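Carbohydrate kinase, pfkB family (Enterococcus faecalis, PDB 3KTN) probably phosphorylates a sugar acid, perhaps 2-keto-3-deoxygluconate, as a magnesium-binding kinase of the ribokinase-like PfkB family. Local coordinates at residues 90-95 against 274-279; 11-16 against 31-36; 268-273 against 309-314; 37-42 against 314-319; 18-23 against 94-99. One frame throughout, in Å; residues are numbered along the deposited sequence.

In the fold
Contact 1 (90-95 with 274-279) is the hub: it joins the four-stranded sheet of the lid to the magnesium site, the D274 side chain lying about 4 Å from the ion. Contact 2, centred about 10 Å away, supplies R14, whose NH2 stands 2.8 Å from D274 OD2 while its other terminal nitrogen pairs with D316 of contact 4. That same D274 OD2 takes the N-H of G315, 2.8 Å away, so contacts 1, 2 and 4 converge on one buried charge cluster. Contact 3, its centre about 12 Å from that of contact 1, borders the metal site through H311. Contact 5 continues from M94 and G95 to the lid's outer loops and touches contact 3 where Y20 meets L273.

Contact 1. Residues 90-95 against 274-279; sequences FFAEMG and DRIGAG
I276 reaches across to the end of the lid strand and gives up more surface to this contact than any other residue. Its two branches divide the work. With CG1 anti to the carbonyl carbon (chi1 -55°) and the chain running straight on, CD1 arrives 3.8 Å from A92 CB; CG2, which is anti to the backbone N, faces the far end of F90, meeting CZ more loosely at 4.4 Å and obliquely to the ring. M94, a selenomethionine, is the second contributor. A bend at chi2 (-51°) brings its selenium 3.7 Å from D274 OD2, the two side chains crossing at a slant. These two segments meet without a hydrogen bond; the polar link from the lid to D274 comes from R14. The order lies within 274-279 itself: D274 OD1 accepts the N-H of I276 at 3.1 Å, closing an Asx turn, and A278 N bonds to R275 O at 3.0 Å in a type II turn with G277 at positive phi. D274 and I276 belong to the magnesium site, and the sequence they open is the DxxGAGD signature of PfkB kinases, which sets the start of helix 278-291. The other carboxylate oxygen, OD2, is gripped by the G315 N-H and by a salt bridge to R14. In the fold, the contact lies where strand 88-93, flanked by strands 12-16 and 101-105, faces the loop that leads into helix 278-291; R14 of strand 12-16 and V103 of strand 101-105 also touch I276.

Contact 2. Residues 11-16 against 31-36; sequences VMLRFT and MNFVGT
M12 and V34 exchange two backbone hydrogen bonds, M12 N to V34 O at 2.6 Å and V34 N to M12 O at 2.8 Å, and R14 and N32 repeat the pattern two residues on. L13 with F33 and F15 with M31 form the non-hydrogen-bonded pairs of this antiparallel hairpin, the first two strands of the lid sheet. On their face the fit is close: L13 CD1 presses to 3.3 Å from F33 CE1, the two side chains lying side by side, while V11 CG1 arrives at the edge of the same F33 ring. M31, a selenomethionine, runs alongside F15, its selenium 4.7 Å from the ring centroid in an oblique Met-aromatic contact, and also touches L13 CG. Beyond this layer, F15 stacks on F15 of a neighbouring subunit. The other face carries R14, with CG anti to the backbone N (chi1 172°) and the chain extended to NE. V34 CG2 packs 3.8 Å from R14 CB. NE donates to T16 OG1 at 2.7 Å, nearly within the guanidinium plane, fixing the group's rotation; a water sits among T16 OG1, R14 O and N32 OD1. NH1 and NH2 form salt bridges with D316 and D274. F15 and M31 thus face the neighbouring subunit and F33 its own chain's helix 61-72, while the reverse mixes apolar carbon with a buried arginine, its charge probably balanced by carboxylates beside the magnesium site.

Contact 3. Residues 268-273 against 309-314; sequences RPLLNL and LAHTIQ
L270 lies over the imidazole of H311 where, in this ribokinase-like α/β fold, the chain leaving edge strand 262-269 passes the type I turn A310-I313. The inner part is tight. L270 CD1 stands 3.4 Å above the H311 ring plane, over its centre, a CH-pi contact in which the two side chains cross at about a right angle. The ring is held in place by hydrogen bonds at both nitrogens, ND1 with G307 O and NE2 with R243. Further along, L273 N donates to H311 O at 2.9 Å (N-H...O 151°). L273 CD2 lies 3.5 Å from T312 O and 3.7 Å from Q314 CG. The outer part is looser: the exposed L271 turns the end of its side chain away and meets the turn mainly through its carbonyl oxygen, 3.5 Å from H311 CB, before packing on G97 of a neighbouring subunit. N272 packs on D335 of another subunit. Within the turn, the T312 hydroxyl sits between backbone N and carbonyl carbon (chi1 75°), from where OG1 donates to a lone pair of L309 O at 2.7 Å; the same oxygen also accepts T312 N.

Contact 4. Residues 37-42 against 314-319; sequences GVNLLA and QGDIPL
V38 starts the contact by setting CG1 3.8 Å from the end methyl of I317, CD1, in an oblique crossing. One residue on, N39 is the centre of the arrangement and loses the most surface. Its CG is anti to the carbonyl carbon (chi1 -54°); the amide lies against residues 316 and 317 of the loop. OD1 comes to 3.1 Å from I317 CD1, a tight approach of a polar atom to a methyl, the two side chains meeting at about a right angle. The amide also rests on D316 CB, which lies 3.6 Å from both OD1 and ND2, with the amide and carboxylate planes 48° apart. On the backbone side, N39 O faces P318 CD at 3.5 Å, and N39 CB touches the same CD at 3.8 Å, so the proline ring borders the helix directly. A42 completes the contact a turn after V38: its CB meets I317 CG2 at 3.5 Å, leaving the isoleucine spread over the helix with CD1 on V38 and N39 and CG2 on A42. Thus helix 36-46 is packed against the loop joining helices 296-310 and 322-330. No hydrogen bond crosses the contact, although two polar side chains touch. N39 ND2 instead bonds to D280, the aspartate that closes the GAGD signature and in relatives is the catalytic base, while D316 pairs with R14. The contact therefore joins, through carbon surfaces and not through a bond of their own, two residues whose polar ends are engaged separately next to the probable active site.

Contact 5. Residues 18-23 against 94-99; sequences PEYLML and MGYGIR
Y20 meets the 94-99 loop with CB and its ring. CB lies 3.8 Å from R99 NH2, and chi1 of -54° sets CG beside the backbone N, anti to the carbonyl carbon. CD1 then approaches G95 O at 3.4 Å, while CE1 is 3.7 Å from Y96 CD1 and CZ nearly as close to it. Y96 CD1 stands over the centre of the Y20 ring, so the pair is T-shaped, the edge of Y96 directed at the face of Y20 with planes at 80°. At the tip, OH reaches L273. The main chain of Y20 is held too: R99 NH2 donates to a lone pair of Y20 O at 3.0 Å, and NH2 also reaches T312 O of a neighbouring subunit, tying this contact to the assembly. One water accepts from R99 NH1 beside Y20 O and M94 O; another links L21 O, 2.8 Å away, to M94 N. Both partners are shaped by type II' turns, P18-L21 and Y96-R99, the second with G97 at positive phi. Together they pair the loop between strands 12-16 and 28-34 with the one between strands 88-93 and 101-105, at one end of the four-stranded lid sheet.

Contact 1. Residues 90-95 against 274-279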
# COMPACT_ATOMS: atom_id res chain seq x y z
N PHE A 90 -10.49 -7.46 17.48
CA PHE A 90 -9.27 -7.18 18.22
C PHE A 90 -8.19 -6.66 17.28
O PHE A 90 -8.21 -6.91 16.07
CB PHE A 90 -8.79 -8.43 18.98
CG PHE A 90 -8.28 -9.54 18.11
CD1 PHE A 90 -6.92 -9.64 17.81
CD2 PHE A 90 -9.14 -10.54 17.65
CE1 PHE A 90 -6.43 -10.72 17.08
CE2 PHE A 90 -8.66 -11.62 16.92
CZ PHE A 90 -7.30 -11.71 16.64
N PHE A 91 -7.25 -5.92 17.85
CA PHE A 91 -6.13 -5.38 17.10
C PHE A 91 -4.93 -6.22 17.47
O PHE A 91 -4.80 -6.65 18.62
CB PHE A 91 -5.89 -3.92 17.49
CG PHE A 91 -6.95 -2.99 16.98
CD1 PHE A 91 -6.76 -2.25 15.81
CD2 PHE A 91 -8.18 -2.89 17.64
CE1 PHE A 91 -7.76 -1.43 15.31
CE2 PHE A 91 -9.19 -2.07 17.13
CZ PHE A 91 -8.98 -1.34 15.96
N ALA A 92 -4.06 -6.48 16.50
CA ALA A 92 -2.86 -7.25 16.76
C ALA A 92 -1.65 -6.52 16.19
O ALA A 92 -1.50 -6.40 14.97
CB ALA A 92 -2.99 -8.64 16.14
N GLU A 93 -0.80 -6.02 17.07
CA GLU A 93 0.41 -5.31 16.66
C GLU A 93 1.53 -6.33 16.78
O GLU A 93 1.89 -6.73 17.88
CB GLU A 93 0.65 -4.12 17.59
CG GLU A 93 -0.38 -3.01 17.47
CD GLU A 93 -0.29 -1.99 18.60
OE1 GLU A 93 -0.93 -2.22 19.65
OE2 GLU A 93 0.43 -0.97 18.44
N MSE A 94 2.07 -6.75 15.64
CA MSE A 94 3.11 -7.77 15.61
C MSE A 94 4.43 -7.37 16.26
O MSE A 94 5.01 -6.33 15.93
CB MSE A 94 3.36 -8.24 14.18
CG MSE A 94 2.08 -8.67 13.45
SE MSE A 94 1.02 -9.96 14.47
CE MSE A 94 -0.03 -8.79 15.49
N GLY A 95 4.89 -8.21 17.19
CA GLY A 95 6.15 -7.96 17.87
C GLY A 95 7.33 -8.47 17.06
O GLY A 95 7.17 -9.01 15.96
N ASP A 274 4.13 -15.18 13.59
CA ASP A 274 2.80 -14.84 14.11
C ASP A 274 2.23 -16.11 14.75
O ASP A 274 1.89 -17.06 14.05
CB ASP A 274 1.90 -14.40 12.95
CG ASP A 274 0.56 -13.84 13.42
OD1 ASP A 274 0.08 -14.21 14.51
OD2 ASP A 274 -0.04 -13.03 12.68
N ARG A 275 2.10 -16.11 16.08
CA ARG A 275 1.58 -17.29 16.76
C ARG A 275 0.09 -17.25 17.06
O ARG A 275 -0.47 -18.24 17.53
CB ARG A 275 2.33 -17.52 18.07
CG ARG A 275 2.38 -16.31 18.95
CD ARG A 275 2.94 -16.65 20.32
NE ARG A 275 1.96 -17.39 21.10
CZ ARG A 275 2.16 -17.81 22.34
NH1 ARG A 275 3.31 -17.57 22.95
NH2 ARG A 275 1.20 -18.47 22.97
N ILE A 276 -0.55 -16.13 16.80
CA ILE A 276 -1.97 -16.02 17.09
C ILE A 276 -2.79 -17.08 16.36
O ILE A 276 -2.74 -17.17 15.14
CB ILE A 276 -2.50 -14.62 16.74
CG1 ILE A 276 -1.66 -13.57 17.46
CG2 ILE A 276 -3.97 -14.49 17.18
CD1 ILE A 276 -2.06 -12.17 17.16
N GLY A 277 -3.51 -17.89 17.12
CA GLY A 277 -4.34 -18.93 16.53
C GLY A 277 -3.60 -20.20 16.12
O GLY A 277 -4.22 -21.16 15.69
N ALA A 278 -2.27 -20.21 16.25
CA ALA A 278 -1.48 -21.37 15.87
C ALA A 278 -1.92 -22.63 16.61
O ALA A 278 -1.72 -23.74 16.12
CB ALA A 278 0.00 -21.12 16.11
N GLY A 279 -2.52 -22.44 17.78
CA GLY A 279 -2.99 -23.58 18.54
C GLY A 279 -4.10 -24.30 17.78
O GLY A 279 -4.28 -25.51 17.94

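Contact 2. Residues 11-16 against 31-36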
# COMPACT_ATOMS: atom_id res chain seq x y z
N VAL A 11 -17.01 -15.65 15.30
CA VAL A 11 -16.26 -15.04 14.21
C VAL A 11 -15.85 -13.68 14.73
O VAL A 11 -16.68 -12.95 15.28
CB VAL A 11 -17.12 -14.79 12.95
CG1 VAL A 11 -16.35 -13.90 11.97
CG2 VAL A 11 -17.49 -16.10 12.28
N MSE A 12 -14.57 -13.34 14.59
CA MSE A 12 -14.07 -12.04 15.04
C MSE A 12 -13.30 -11.33 13.93
O MSE A 12 -12.76 -11.97 13.02
CB MSE A 12 -13.12 -12.19 16.23
CG MSE A 12 -13.78 -12.38 17.58
SE MSE A 12 -12.47 -12.11 19.00
CE MSE A 12 -12.79 -10.24 19.37
N LEU A 13 -13.25 -10.01 14.02
CA LEU A 13 -12.50 -9.19 13.08
C LEU A 13 -11.13 -8.99 13.70
O LEU A 13 -11.03 -8.64 14.87
CB LEU A 13 -13.14 -7.81 12.92
CG LEU A 13 -14.30 -7.51 11.97
CD1 LEU A 13 -15.24 -8.68 11.88
CD2 LEU A 13 -15.02 -6.26 12.47
N ARG A 14 -10.07 -9.21 12.92
CA ARG A 14 -8.72 -8.97 13.41
C ARG A 14 -8.14 -7.84 12.57
O ARG A 14 -8.17 -7.89 11.34
CB ARG A 14 -7.82 -10.19 13.28
CG ARG A 14 -6.36 -9.86 13.61
CD ARG A 14 -5.42 -11.05 13.46
NE ARG A 14 -4.04 -10.61 13.27
CZ ARG A 14 -2.98 -11.41 13.28
NH1 ARG A 14 -3.14 -12.71 13.50
NH2 ARG A 14 -1.76 -10.92 13.09
N PHE A 15 -7.61 -6.82 13.24
CA PHE A 15 -7.01 -5.68 12.55
C PHE A 15 -5.51 -5.72 12.82
O PHE A 15 -5.08 -5.77 13.97
CB PHE A 15 -7.60 -4.37 13.08
CG PHE A 15 -9.06 -4.21 12.79
CD1 PHE A 15 -9.50 -3.98 11.49
CD2 PHE A 15 -10.00 -4.27 13.81
CE1 PHE A 15 -10.86 -3.81 11.21
CE2 PHE A 15 -11.36 -4.11 13.54
CZ PHE A 15 -11.79 -3.88 12.24
N THR A 16 -4.71 -5.70 11.77
CA THR A 16 -3.27 -5.76 11.94
C THR A 16 -2.56 -4.75 11.07
O THR A 16 -2.82 -4.66 9.86
CB THR A 16 -2.74 -7.15 11.54
OG1 THR A 16 -3.54 -8.17 12.15
CG2 THR A 16 -1.26 -7.33 11.95
N MSE A 31 -7.51 -6.23 7.56
CA MSE A 31 -8.51 -6.84 8.42
C MSE A 31 -8.81 -8.24 7.93
O MSE A 31 -8.80 -8.51 6.74
CB MSE A 31 -9.80 -6.02 8.40
CG MSE A 31 -10.97 -6.69 9.13
SE MSE A 31 -12.69 -5.81 8.81
CE MSE A 31 -13.25 -6.80 7.25
N ASN A 32 -9.08 -9.15 8.86
CA ASN A 32 -9.44 -10.51 8.47
C ASN A 32 -10.49 -11.05 9.41
O ASN A 32 -10.65 -10.56 10.53
CB ASN A 32 -8.21 -11.42 8.48
CG ASN A 32 -7.15 -10.99 7.47
OD1 ASN A 32 -6.26 -10.20 7.79
ND2 ASN A 32 -7.28 -11.46 6.24
N PHE A 33 -11.23 -12.05 8.95
CA PHE A 33 -12.25 -12.70 9.76
C PHE A 33 -11.60 -13.95 10.30
O PHE A 33 -11.21 -14.83 9.55
CB PHE A 33 -13.47 -13.04 8.90
CG PHE A 33 -14.28 -11.84 8.51
CD1 PHE A 33 -15.26 -11.34 9.35
CD2 PHE A 33 -14.03 -11.18 7.31
CE1 PHE A 33 -15.98 -10.19 9.01
CE2 PHE A 33 -14.73 -10.03 6.96
CZ PHE A 33 -15.71 -9.54 7.81
N VAL A 34 -11.46 -14.00 11.62
CA VAL A 34 -10.84 -15.12 12.28
C VAL A 34 -11.70 -15.57 13.47
O VAL A 34 -12.82 -15.08 13.65
CB VAL A 34 -9.41 -14.73 12.78
CG1 VAL A 34 -8.54 -14.29 11.60
CG2 VAL A 34 -9.50 -13.59 13.79
N GLY A 35 -11.16 -16.49 14.25
CA GLY A 35 -11.84 -17.04 15.40
C GLY A 35 -11.45 -18.50 15.50
O GLY A 35 -11.08 -19.10 14.49
N THR A 36 -11.50 -19.07 16.70
CA THR A 36 -11.14 -20.48 16.89
C THR A 36 -11.85 -21.39 15.89
O THR A 36 -11.20 -22.19 15.21
CB THR A 36 -11.47 -20.96 18.32
OG1 THR A 36 -10.53 -20.40 19.24
CG2 THR A 36 -11.41 -22.49 18.43
O HOH W 1 -5.67 -8.99 10.25

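Contact 3. Residues 268-273 against 309-314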
# COMPACT_ATOMS: atom_id res chain seq x y z
N ARG A 268 10.46 -29.64 17.90
CA ARG A 268 10.63 -29.08 16.56
C ARG A 268 11.07 -27.63 16.70
O ARG A 268 10.41 -26.84 17.39
CB ARG A 268 9.31 -29.11 15.79
CG ARG A 268 8.62 -30.46 15.74
CD ARG A 268 9.18 -31.32 14.64
NE ARG A 268 9.26 -30.59 13.39
CZ ARG A 268 9.51 -31.14 12.20
NH1 ARG A 268 9.68 -32.46 12.11
NH2 ARG A 268 9.60 -30.38 11.12
N PRO A 269 12.19 -27.25 16.06
CA PRO A 269 12.63 -25.85 16.17
C PRO A 269 11.44 -24.98 15.74
O PRO A 269 10.76 -25.29 14.76
CB PRO A 269 13.79 -25.78 15.18
CG PRO A 269 14.35 -27.18 15.21
CD PRO A 269 13.10 -28.04 15.21
N LEU A 270 11.19 -23.90 16.47
CA LEU A 270 10.06 -23.02 16.18
C LEU A 270 10.49 -21.59 15.86
O LEU A 270 11.24 -20.97 16.63
CB LEU A 270 9.10 -23.00 17.37
CG LEU A 270 7.85 -22.12 17.32
CD1 LEU A 270 6.86 -22.69 16.33
CD2 LEU A 270 7.23 -22.04 18.71
N LEU A 271 10.04 -21.07 14.72
CA LEU A 271 10.34 -19.70 14.31
C LEU A 271 9.01 -18.95 14.30
O LEU A 271 8.09 -19.27 13.53
CB LEU A 271 11.02 -19.69 12.94
CG LEU A 271 12.43 -20.31 12.97
CD1 LEU A 271 13.03 -20.33 11.57
CD2 LEU A 271 13.32 -19.50 13.91
N ASN A 272 8.93 -17.95 15.16
CA ASN A 272 7.71 -17.17 15.35
C ASN A 272 7.53 -15.89 14.55
O ASN A 272 8.14 -14.87 14.85
CB ASN A 272 7.59 -16.86 16.85
CG ASN A 272 6.28 -16.18 17.21
OD1 ASN A 272 5.51 -15.76 16.35
ND2 ASN A 272 6.01 -16.08 18.51
N LEU A 273 6.68 -15.94 13.53
CA LEU A 273 6.38 -14.74 12.76
C LEU A 273 5.04 -14.25 13.31
O LEU A 273 4.84 -13.05 13.50
CB LEU A 273 6.26 -15.06 11.26
CG LEU A 273 5.84 -13.90 10.35
CD1 LEU A 273 6.82 -12.72 10.49
CD2 LEU A 273 5.78 -14.37 8.91
N LEU A 309 4.26 -24.72 11.24
CA LEU A 309 3.97 -24.02 9.99
C LEU A 309 3.06 -22.82 10.20
O LEU A 309 3.25 -21.78 9.58
CB LEU A 309 3.31 -24.98 8.99
CG LEU A 309 4.22 -25.99 8.28
CD1 LEU A 309 3.37 -27.01 7.56
CD2 LEU A 309 5.14 -25.26 7.30
N ALA A 310 2.08 -22.96 11.09
CA ALA A 310 1.15 -21.88 11.36
C ALA A 310 1.86 -20.65 11.91
O ALA A 310 1.40 -19.52 11.70
CB ALA A 310 0.07 -22.33 12.35
N HIS A 311 2.98 -20.86 12.61
CA HIS A 311 3.75 -19.75 13.16
C HIS A 311 4.49 -18.96 12.07
O HIS A 311 4.93 -17.84 12.31
CB HIS A 311 4.77 -20.24 14.20
CG HIS A 311 4.16 -20.70 15.49
ND1 HIS A 311 3.40 -21.85 15.59
CD2 HIS A 311 4.21 -20.17 16.73
CE1 HIS A 311 3.01 -22.01 16.84
NE2 HIS A 311 3.49 -21.00 17.56
N THR A 312 4.63 -19.55 10.89
CA THR A 312 5.33 -18.89 9.79
C THR A 312 4.33 -18.22 8.84
O THR A 312 4.73 -17.58 7.86
CB THR A 312 6.12 -19.88 8.95
OG1 THR A 312 5.21 -20.63 8.14
CG2 THR A 312 6.91 -20.83 9.85
N ILE A 313 3.04 -18.38 9.13
CA ILE A 313 1.98 -17.81 8.30
C ILE A 313 1.42 -16.57 8.97
O ILE A 313 1.00 -16.61 10.12
CB ILE A 313 0.85 -18.85 8.07
CG1 ILE A 313 1.42 -20.04 7.26
CG2 ILE A 313 -0.33 -18.20 7.36
CD1 ILE A 313 0.42 -21.17 7.00
N GLN A 314 1.42 -15.45 8.25
CA GLN A 314 0.89 -14.22 8.83
C GLN A 314 -0.62 -14.37 9.05
O GLN A 314 -1.33 -14.87 8.18
CB GLN A 314 1.18 -13.03 7.90
CG GLN A 314 2.68 -12.75 7.74
CD GLN A 314 2.96 -11.58 6.82
OE1 GLN A 314 2.65 -10.42 7.15
NE2 GLN A 314 3.53 -11.87 5.66

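Contact 4. Residues 37-42 against 314-319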
# COMPACT_ATOMS: atom_id res chain seq x y z
N GLY A 37 -13.16 -21.26 15.78
CA GLY A 37 -13.92 -22.08 14.85
C GLY A 37 -13.56 -21.82 13.39
O GLY A 37 -13.57 -22.74 12.57
N VAL A 38 -13.25 -20.58 13.05
CA VAL A 38 -12.88 -20.24 11.68
C VAL A 38 -11.52 -20.84 11.35
O VAL A 38 -11.36 -21.49 10.31
CB VAL A 38 -12.83 -18.70 11.49
CG1 VAL A 38 -12.51 -18.35 10.03
CG2 VAL A 38 -14.17 -18.10 11.89
N ASN A 39 -10.55 -20.64 12.24
CA ASN A 39 -9.19 -21.16 12.02
C ASN A 39 -9.21 -22.67 11.87
O ASN A 39 -8.56 -23.23 10.98
CB ASN A 39 -8.26 -20.79 13.18
CG ASN A 39 -8.26 -19.30 13.48
OD1 ASN A 39 -8.64 -18.48 12.64
ND2 ASN A 39 -7.80 -18.93 14.67
N LEU A 40 -9.94 -23.32 12.77
CA LEU A 40 -10.04 -24.77 12.75
C LEU A 40 -10.65 -25.29 11.46
O LEU A 40 -10.03 -26.08 10.74
CB LEU A 40 -10.88 -25.25 13.94
CG LEU A 40 -11.02 -26.77 14.04
CD1 LEU A 40 -9.64 -27.39 14.24
CD2 LEU A 40 -11.95 -27.14 15.20
N LEU A 41 -11.87 -24.85 11.16
CA LEU A 41 -12.56 -25.31 9.96
C LEU A 41 -11.83 -24.93 8.67
O LEU A 41 -11.85 -25.70 7.70
CB LEU A 41 -13.99 -24.76 9.94
CG LEU A 41 -14.88 -25.16 11.12
CD1 LEU A 41 -16.30 -24.68 10.85
CD2 LEU A 41 -14.84 -26.68 11.32
N ALA A 42 -11.20 -23.76 8.65
CA ALA A 42 -10.48 -23.30 7.47
C ALA A 42 -9.34 -24.28 7.15
O ALA A 42 -9.17 -24.68 6.00
CB ALA A 42 -9.90 -21.90 7.69
N GLN A 314 1.42 -15.45 8.25
CA GLN A 314 0.89 -14.22 8.83
C GLN A 314 -0.62 -14.37 9.05
O GLN A 314 -1.33 -14.87 8.18
CB GLN A 314 1.18 -13.03 7.90
CG GLN A 314 2.68 -12.75 7.74
CD GLN A 314 2.96 -11.58 6.82
OE1 GLN A 314 2.65 -10.42 7.15
NE2 GLN A 314 3.53 -11.87 5.66
N GLY A 315 -1.10 -13.96 10.22
CA GLY A 315 -2.53 -14.07 10.50
C GLY A 315 -2.90 -15.36 11.21
O GLY A 315 -2.11 -16.31 11.25
N ASP A 316 -4.12 -15.39 11.75
CA ASP A 316 -4.65 -16.54 12.50
C ASP A 316 -4.96 -17.80 11.71
O ASP A 316 -4.83 -18.91 12.23
CB ASP A 316 -5.95 -16.16 13.21
CG ASP A 316 -5.80 -15.00 14.16
OD1 ASP A 316 -6.27 -15.12 15.31
OD2 ASP A 316 -5.24 -13.96 13.76
N ILE A 317 -5.43 -17.63 10.48
CA ILE A 317 -5.82 -18.77 9.66
C ILE A 317 -4.68 -19.65 9.18
O ILE A 317 -3.79 -19.19 8.47
CB ILE A 317 -6.61 -18.32 8.40
CG1 ILE A 317 -7.67 -17.27 8.77
CG2 ILE A 317 -7.27 -19.53 7.75
CD1 ILE A 317 -8.80 -17.80 9.61
N PRO A 318 -4.69 -20.93 9.57
CA PRO A 318 -3.65 -21.89 9.17
C PRO A 318 -4.02 -22.38 7.78
O PRO A 318 -4.88 -23.26 7.63
CB PRO A 318 -3.76 -23.01 10.21
CG PRO A 318 -4.57 -22.40 11.34
CD PRO A 318 -5.55 -21.52 10.61
N LEU A 319 -3.39 -21.80 6.76
CA LEU A 319 -3.66 -22.15 5.37
C LEU A 319 -2.63 -23.16 4.86
O LEU A 319 -1.77 -22.83 4.04
CB LEU A 319 -3.63 -20.88 4.51
CG LEU A 319 -4.65 -19.80 4.88
CD1 LEU A 319 -4.25 -18.48 4.25
CD2 LEU A 319 -6.04 -20.20 4.41

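Contact 5. Residues 18-23 against 94-99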
# COMPACT_ATOMS: atom_id res chain seq x y z
N PRO A 18 0.52 -3.29 8.90
CA PRO A 18 1.48 -4.11 8.14
C PRO A 18 2.87 -4.23 8.79
O PRO A 18 3.21 -3.49 9.73
CB PRO A 18 1.52 -3.43 6.77
CG PRO A 18 1.13 -2.01 7.05
CD PRO A 18 0.07 -2.13 8.11
N GLU A 19 3.64 -5.19 8.31
CA GLU A 19 5.00 -5.44 8.78
C GLU A 19 5.03 -5.61 10.31
O GLU A 19 4.30 -6.45 10.83
CB GLU A 19 5.92 -4.30 8.29
CG GLU A 19 5.90 -4.18 6.74
CD GLU A 19 6.78 -3.05 6.18
OE1 GLU A 19 6.35 -2.38 5.22
OE2 GLU A 19 7.90 -2.84 6.68
N TYR A 20 5.86 -4.84 11.01
CA TYR A 20 5.94 -4.92 12.48
C TYR A 20 5.58 -3.57 13.08
O TYR A 20 6.02 -3.23 14.18
CB TYR A 20 7.36 -5.31 12.91
CG TYR A 20 7.88 -6.57 12.27
CD1 TYR A 20 7.55 -7.83 12.77
CD2 TYR A 20 8.68 -6.51 11.12
CE1 TYR A 20 8.01 -9.00 12.16
CE2 TYR A 20 9.14 -7.67 10.50
CZ TYR A 20 8.81 -8.90 11.02
OH TYR A 20 9.26 -10.04 10.41
N LEU A 21 4.78 -2.81 12.35
CA LEU A 21 4.37 -1.48 12.77
C LEU A 21 3.36 -1.47 13.93
O LEU A 21 2.60 -2.42 14.13
CB LEU A 21 3.79 -0.71 11.57
CG LEU A 21 4.78 -0.50 10.42
CD1 LEU A 21 4.05 0.04 9.20
CD2 LEU A 21 5.88 0.46 10.87
N MSE A 22 3.36 -0.38 14.68
CA MSE A 22 2.44 -0.23 15.81
C MSE A 22 1.28 0.66 15.41
O MSE A 22 1.36 1.37 14.40
CB MSE A 22 3.17 0.39 17.01
CG MSE A 22 4.37 -0.42 17.48
SE MSE A 22 5.35 0.46 18.93
CE MSE A 22 6.60 1.46 17.88
N LEU A 23 0.20 0.60 16.18
CA LEU A 23 -0.98 1.42 15.92
C LEU A 23 -0.63 2.90 15.88
O LEU A 23 -1.16 3.63 15.05
CB LEU A 23 -2.05 1.19 16.99
CG LEU A 23 -2.82 -0.12 16.81
CD1 LEU A 23 -3.72 -0.37 18.01
CD2 LEU A 23 -3.63 -0.04 15.51
N MSE A 94 2.07 -6.75 15.64
CA MSE A 94 3.11 -7.77 15.61
C MSE A 94 4.43 -7.37 16.26
O MSE A 94 5.01 -6.33 15.93
CB MSE A 94 3.36 -8.24 14.18
CG MSE A 94 2.08 -8.67 13.45
SE MSE A 94 1.02 -9.96 14.47
CE MSE A 94 -0.03 -8.79 15.49
N GLY A 95 4.89 -8.21 17.19
CA GLY A 95 6.15 -7.96 17.87
C GLY A 95 7.33 -8.47 17.06
O GLY A 95 7.17 -9.01 15.96
N TYR A 96 8.51 -8.32 17.62
CA TYR A 96 9.75 -8.73 16.97
C TYR A 96 10.78 -8.90 18.08
O TYR A 96 10.87 -8.07 18.98
CB TYR A 96 10.21 -7.63 16.02
CG TYR A 96 11.41 -7.98 15.17
CD1 TYR A 96 11.25 -8.48 13.88
CD2 TYR A 96 12.70 -7.81 15.66
CE1 TYR A 96 12.36 -8.78 13.09
CE2 TYR A 96 13.81 -8.11 14.88
CZ TYR A 96 13.63 -8.59 13.59
OH TYR A 96 14.72 -8.88 12.80
N GLY A 97 11.57 -9.97 18.01
CA GLY A 97 12.57 -10.18 19.03
C GLY A 97 11.97 -10.16 20.42
O GLY A 97 10.97 -10.83 20.68
N ILE A 98 12.55 -9.37 21.33
CA ILE A 98 12.01 -9.33 22.69
C ILE A 98 10.78 -8.43 22.83
O ILE A 98 10.17 -8.38 23.89
CB ILE A 98 13.08 -8.88 23.71
CG1 ILE A 98 13.56 -7.46 23.38
CG2 ILE A 98 14.25 -9.86 23.69
CD1 ILE A 98 14.33 -6.82 24.52
N ARG A 99 10.41 -7.72 21.76
CA ARG A 99 9.22 -6.88 21.84
C ARG A 99 8.03 -7.80 21.59
O ARG A 99 7.86 -8.34 20.50
CB ARG A 99 9.25 -5.78 20.78
CG ARG A 99 8.03 -4.87 20.79
CD ARG A 99 8.31 -3.57 20.02
NE ARG A 99 8.52 -3.78 18.59
CZ ARG A 99 7.54 -3.82 17.69
NH1 ARG A 99 6.28 -3.67 18.07
NH2 ARG A 99 7.83 -3.99 16.40
O HOH W 2 3.91 -3.89 16.49
O HOH W 3 1.91 -4.97 13.26